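Local coordinates for glutathione S-transferase 2 (Onchocerca volvulus, PDB 1TU8), which catalyses the conjugation of glutathione to electrophilic compounds as a homodimeric pi-class transferase and appears central to the parasite's detoxification system, at the S-hexylglutathione site. Numbering follows the deposited sequence. Chains: chain A/B, Glutathione S-transferase 2.

The S-hexylglutathione site. Residues chain A 7-8, 10, 13, 38, 42, 48-51, 62-63, 95, 106, 204; chain B 96. With GTX (S-hexylglutathione), chain C.
S-hexylglutathione, a competitive inhibitor, lies in an elongated cleft that hides 482 of its 648 Å²; the open edge probably runs along the glycyl end and hexyl tip, where contacts are sparsest. The floor is A:Leu50, ahead of the cis peptide to A:Pro51: its N donates to the cysteinyl carbonyl O2 (2.9 Å, 170° at H), and its O accepts from ligand amide N2 nearly along the C=O axis. A:Gln49, extended beyond CG, walls one flank, its CD 3.5 Å from gamma-glutamyl CD1.

The gamma-glutamyl end is most tightly gripped. A:Ser63 N and OG take one carboxylate oxygen each; A:Arg95 NH2 meets O11, 3° out of the guanidinium plane, while NH1 holds A:Ser63 OG. Both B:Asp96 oxygens accept from ligand amine N1 on syn lone pairs, each at 2.9 Å. A:Gln62 meets B:Asp96 tip to tip, planes 38° apart; as modelled its OE1 faces OD2 at 2.8 Å and NE2 faces N1, so the amide may be flipped.

At the glycyl end A:Lys42 NZ, tied to A:Gly48 O, makes a weak salt bridge to GTX O31 (3.4 Å). A:Phe38 brings CE2 3.5 Å from GTX O31, its face under A:Lys42 CA.

Catalytic A:Tyr7 places OH 3.1 Å from thioether SG2 and accepts from A:Leu13 N. A:Phe8 turns its edge to O2 and one face toward C5S; A:Ile10 flanks the hexyl chain, and A:Tyr106 and A:Gly204 cover it.

The thioredoxin-like domain supplies most peptide contacts; helix 81-107 gives A:Arg95 and A:Tyr106, its chain B equivalent B:Asp96, and the C-terminal loop A:Gly204.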
loop_
_atom_site.group_PDB
_atom_site.type_symbol
_atom_site.label_atom_id
_atom_site.label_comp_id
_atom_site.label_asym_id
_atom_site.label_seq_id
_atom_site.Cartn_x
_atom_site.Cartn_y
_atom_site.Cartn_z
ATOM N N TYR A 7 4.922 3.117 -17.874
ATOM C CA TYR A 7 5.613 2.115 -17.065
ATOM C C TYR A 7 6.680 1.424 -17.912
ATOM O O TYR A 7 6.828 1.701 -19.105
ATOM C CB TYR A 7 4.609 1.091 -16.531
ATOM C CG TYR A 7 5.151 0.160 -15.459
ATOM C CD1 TYR A 7 5.153 -1.217 -15.648
ATOM C CD2 TYR A 7 5.644 0.657 -14.248
ATOM C CE1 TYR A 7 5.633 -2.076 -14.673
ATOM C CE2 TYR A 7 6.139 -0.202 -13.261
ATOM C CZ TYR A 7 6.122 -1.572 -13.487
ATOM O OH TYR A 7 6.589 -2.449 -12.535
ATOM N N PHE A 8 7.435 0.536 -17.282
ATOM C CA PHE A 8 8.395 -0.303 -17.981
ATOM C C PHE A 8 7.681 -1.333 -18.844
ATOM O O PHE A 8 6.475 -1.543 -18.707
ATOM C CB PHE A 8 9.350 -0.948 -16.969
ATOM C CG PHE A 8 10.185 0.060 -16.250
ATOM C CD1 PHE A 8 9.848 0.478 -14.968
ATOM C CD2 PHE A 8 11.271 0.655 -16.886
ATOM C CE1 PHE A 8 10.598 1.446 -14.316
ATOM C CE2 PHE A 8 12.026 1.618 -16.241
ATOM C CZ PHE A 8 11.685 2.018 -14.949
ATOM N N ILE A 10 7.104 -4.366 -18.972
ATOM C CA ILE A 10 6.855 -5.606 -18.246
ATOM C C ILE A 10 5.444 -5.530 -17.657
ATOM O O ILE A 10 4.804 -4.482 -17.702
ATOM C CB ILE A 10 7.887 -5.782 -17.103
ATOM C CG1 ILE A 10 7.668 -4.733 -15.997
ATOM C CG2 ILE A 10 9.325 -5.669 -17.633
ATOM C CD1 ILE A 10 8.504 -4.972 -14.751
ATOM N N LEU A 13 3.993 -3.889 -11.634
ATOM C CA LEU A 13 3.007 -3.139 -10.854
ATOM C C LEU A 13 1.898 -2.517 -11.701
ATOM O O LEU A 13 0.853 -2.141 -11.168
ATOM C CB LEU A 13 3.703 -2.000 -10.097
ATOM C CG LEU A 13 4.693 -2.360 -8.987
ATOM C CD1 LEU A 13 5.242 -1.081 -8.369
ATOM C CD2 LEU A 13 4.018 -3.220 -7.936
ATOM N N PHE A 38 14.723 5.655 -18.796
ATOM C CA PHE A 38 14.097 6.169 -17.582
ATOM C C PHE A 38 14.950 7.192 -16.842
ATOM O O PHE A 38 14.415 8.138 -16.260
ATOM C CB PHE A 38 13.684 5.057 -16.614
ATOM C CG PHE A 38 12.909 5.577 -15.450
ATOM C CD1 PHE A 38 11.693 6.216 -15.660
ATOM C CD2 PHE A 38 13.422 5.514 -14.158
ATOM C CE1 PHE A 38 10.978 6.743 -14.595
ATOM C CE2 PHE A 38 12.712 6.035 -13.094
ATOM C CZ PHE A 38 11.488 6.646 -13.311
ATOM N N LYS A 42 13.417 10.718 -15.134
ATOM C CA LYS A 42 13.135 10.315 -13.753
ATOM C C LYS A 42 12.598 11.445 -12.870
ATOM O O LYS A 42 11.654 11.240 -12.108
ATOM C CB LYS A 42 14.390 9.689 -13.119
ATOM C CG LYS A 42 14.297 9.416 -11.618
ATOM C CD LYS A 42 15.374 8.438 -11.143
ATOM C CE LYS A 42 15.291 8.177 -9.634
ATOM N NZ LYS A 42 14.405 7.018 -9.276
ATOM N N GLY A 48 10.102 9.831 -8.310
ATOM C CA GLY A 48 11.147 9.334 -9.186
ATOM C C GLY A 48 10.922 7.921 -9.697
ATOM O O GLY A 48 11.874 7.225 -10.045
ATOM N N GLN A 49 9.661 7.498 -9.744
ATOM C CA GLN A 49 9.321 6.112 -10.062
ATOM C C GLN A 49 8.036 5.994 -10.871
ATOM O O GLN A 49 7.243 6.932 -10.946
ATOM C CB GLN A 49 9.200 5.291 -8.771
ATOM C CG GLN A 49 10.544 5.034 -8.101
ATOM C CD GLN A 49 10.546 3.835 -7.169
ATOM O OE1 GLN A 49 11.443 2.988 -7.238
ATOM N NE2 GLN A 49 9.555 3.758 -6.295
ATOM N N LEU A 50 7.865 4.820 -11.468
ATOM C CA LEU A 50 6.706 4.458 -12.279
ATOM C C LEU A 50 5.987 3.281 -11.609
ATOM O O LEU A 50 6.610 2.574 -10.803
ATOM C CB LEU A 50 7.186 4.053 -13.670
ATOM C CG LEU A 50 7.980 5.106 -14.443
ATOM C CD1 LEU A 50 8.433 4.528 -15.777
ATOM C CD2 LEU A 50 7.144 6.362 -14.658
ATOM N N PRO A 51 4.708 3.023 -11.909
ATOM C CA PRO A 51 3.911 3.662 -12.972
ATOM C C PRO A 51 3.397 5.084 -12.712
ATOM O O PRO A 51 3.357 5.552 -11.574
ATOM C CB PRO A 51 2.715 2.708 -13.106
ATOM C CG PRO A 51 2.545 2.120 -11.719
ATOM C CD PRO A 51 3.939 1.995 -11.186
ATOM N N GLN A 62 2.090 6.239 -8.094
ATOM C CA GLN A 62 1.748 5.275 -7.045
ATOM C C GLN A 62 0.623 4.351 -7.518
ATOM O O GLN A 62 -0.538 4.758 -7.597
ATOM C CB GLN A 62 1.409 5.958 -5.702
ATOM C CG GLN A 62 2.598 6.599 -4.999
ATOM C CD GLN A 62 3.589 5.599 -4.407
ATOM O OE1 GLN A 62 4.681 5.984 -3.966
ATOM N NE2 GLN A 62 3.231 4.332 -4.412
ATOM N N SER A 63 0.983 3.105 -7.828
ATOM C CA SER A 63 0.069 2.148 -8.427
ATOM C C SER A 63 -1.239 1.967 -7.651
ATOM O O SER A 63 -2.287 1.829 -8.253
ATOM C CB SER A 63 0.748 0.792 -8.621
ATOM O OG SER A 63 1.172 0.223 -7.395
ATOM N N ARG A 95 -1.315 -7.015 -2.613
ATOM C CA ARG A 95 -0.033 -6.307 -2.669
ATOM C C ARG A 95 1.041 -6.912 -1.743
ATOM O O ARG A 95 2.211 -6.967 -2.112
ATOM C CB ARG A 95 -0.231 -4.831 -2.327
ATOM C CG ARG A 95 -1.038 -4.072 -3.350
ATOM C CD ARG A 95 -1.146 -2.602 -3.025
ATOM N NE ARG A 95 0.166 -1.959 -3.025
ATOM C CZ ARG A 95 0.633 -1.186 -4.000
ATOM N NH1 ARG A 95 -0.096 -0.946 -5.081
ATOM N NH2 ARG A 95 1.839 -0.654 -3.898
ATOM N N TYR A 106 13.536 -10.878 -7.558
ATOM C CA TYR A 106 14.635 -9.935 -7.785
ATOM C C TYR A 106 15.888 -10.162 -6.922
ATOM O O TYR A 106 16.985 -9.784 -7.331
ATOM C CB TYR A 106 14.139 -8.493 -7.577
ATOM C CG TYR A 106 13.260 -7.998 -8.715
ATOM C CD1 TYR A 106 11.871 -7.986 -8.597
ATOM C CD2 TYR A 106 13.819 -7.561 -9.906
ATOM C CE1 TYR A 106 11.075 -7.535 -9.620
ATOM C CE2 TYR A 106 13.029 -7.118 -10.942
ATOM C CZ TYR A 106 11.650 -7.108 -10.793
ATOM O OH TYR A 106 10.854 -6.668 -11.813
ATOM N N GLY A 204 11.273 -7.470 -14.506
ATOM C CA GLY A 204 12.300 -6.715 -15.206
ATOM C C GLY A 204 13.643 -7.416 -15.362
ATOM O O GLY A 204 14.525 -6.912 -16.059
ATOM N N ASP B 96 6.349 3.847 1.117
ATOM C CA ASP B 96 7.576 3.459 0.418
ATOM C C ASP B 96 8.821 3.778 1.246
ATOM O O ASP B 96 9.748 2.985 1.287
ATOM C CB ASP B 96 7.693 4.172 -0.940
ATOM C CG ASP B 96 6.913 3.490 -2.043
ATOM O OD1 ASP B 96 6.620 2.288 -1.930
ATOM O OD2 ASP B 96 6.555 4.085 -3.080
HETATM N N1 GTX C . 4.995 1.961 -4.340
HETATM C CA1 GTX C . 5.279 2.334 -5.719
HETATM C C1 GTX C . 4.077 1.988 -6.550
HETATM O O11 GTX C . 3.270 1.061 -6.135
HETATM O O12 GTX C . 3.822 2.593 -7.682
HETATM C CB1 GTX C . 6.520 1.579 -6.187
HETATM C CG1 GTX C . 7.027 2.089 -7.536
HETATM C CD1 GTX C . 8.253 1.326 -7.988
HETATM O OE1 GTX C . 8.905 0.450 -7.121
HETATM N N2 GTX C . 8.667 1.559 -9.234
HETATM C CA2 GTX C . 9.832 0.942 -9.847
HETATM C C2 GTX C . 10.704 1.973 -10.499
HETATM O O2 GTX C . 10.138 3.102 -11.114
HETATM C CB2 GTX C . 9.370 -0.034 -10.921
HETATM S SG2 GTX C . 8.348 -1.350 -10.221
HETATM C C1S GTX C . 9.744 -2.461 -9.897
HETATM C C2S GTX C . 10.018 -3.438 -11.047
HETATM C C3S GTX C . 10.752 -2.759 -12.198
HETATM C C4S GTX C . 11.627 -3.709 -13.009
HETATM C C5S GTX C . 12.300 -2.951 -14.154
HETATM C C6S GTX C . 13.404 -2.022 -13.658
HETATM N N3 GTX C . 12.014 1.772 -10.446
HETATM C CA3 GTX C . 12.929 2.539 -11.279
HETATM C C3 GTX C . 13.807 3.441 -10.451
HETATM O O31 GTX C . 14.740 4.149 -11.030
HETATM O O32 GTX C . 13.653 3.534 -9.152
HETATM O O HOH W 1 4.496 4.807 -9.082
#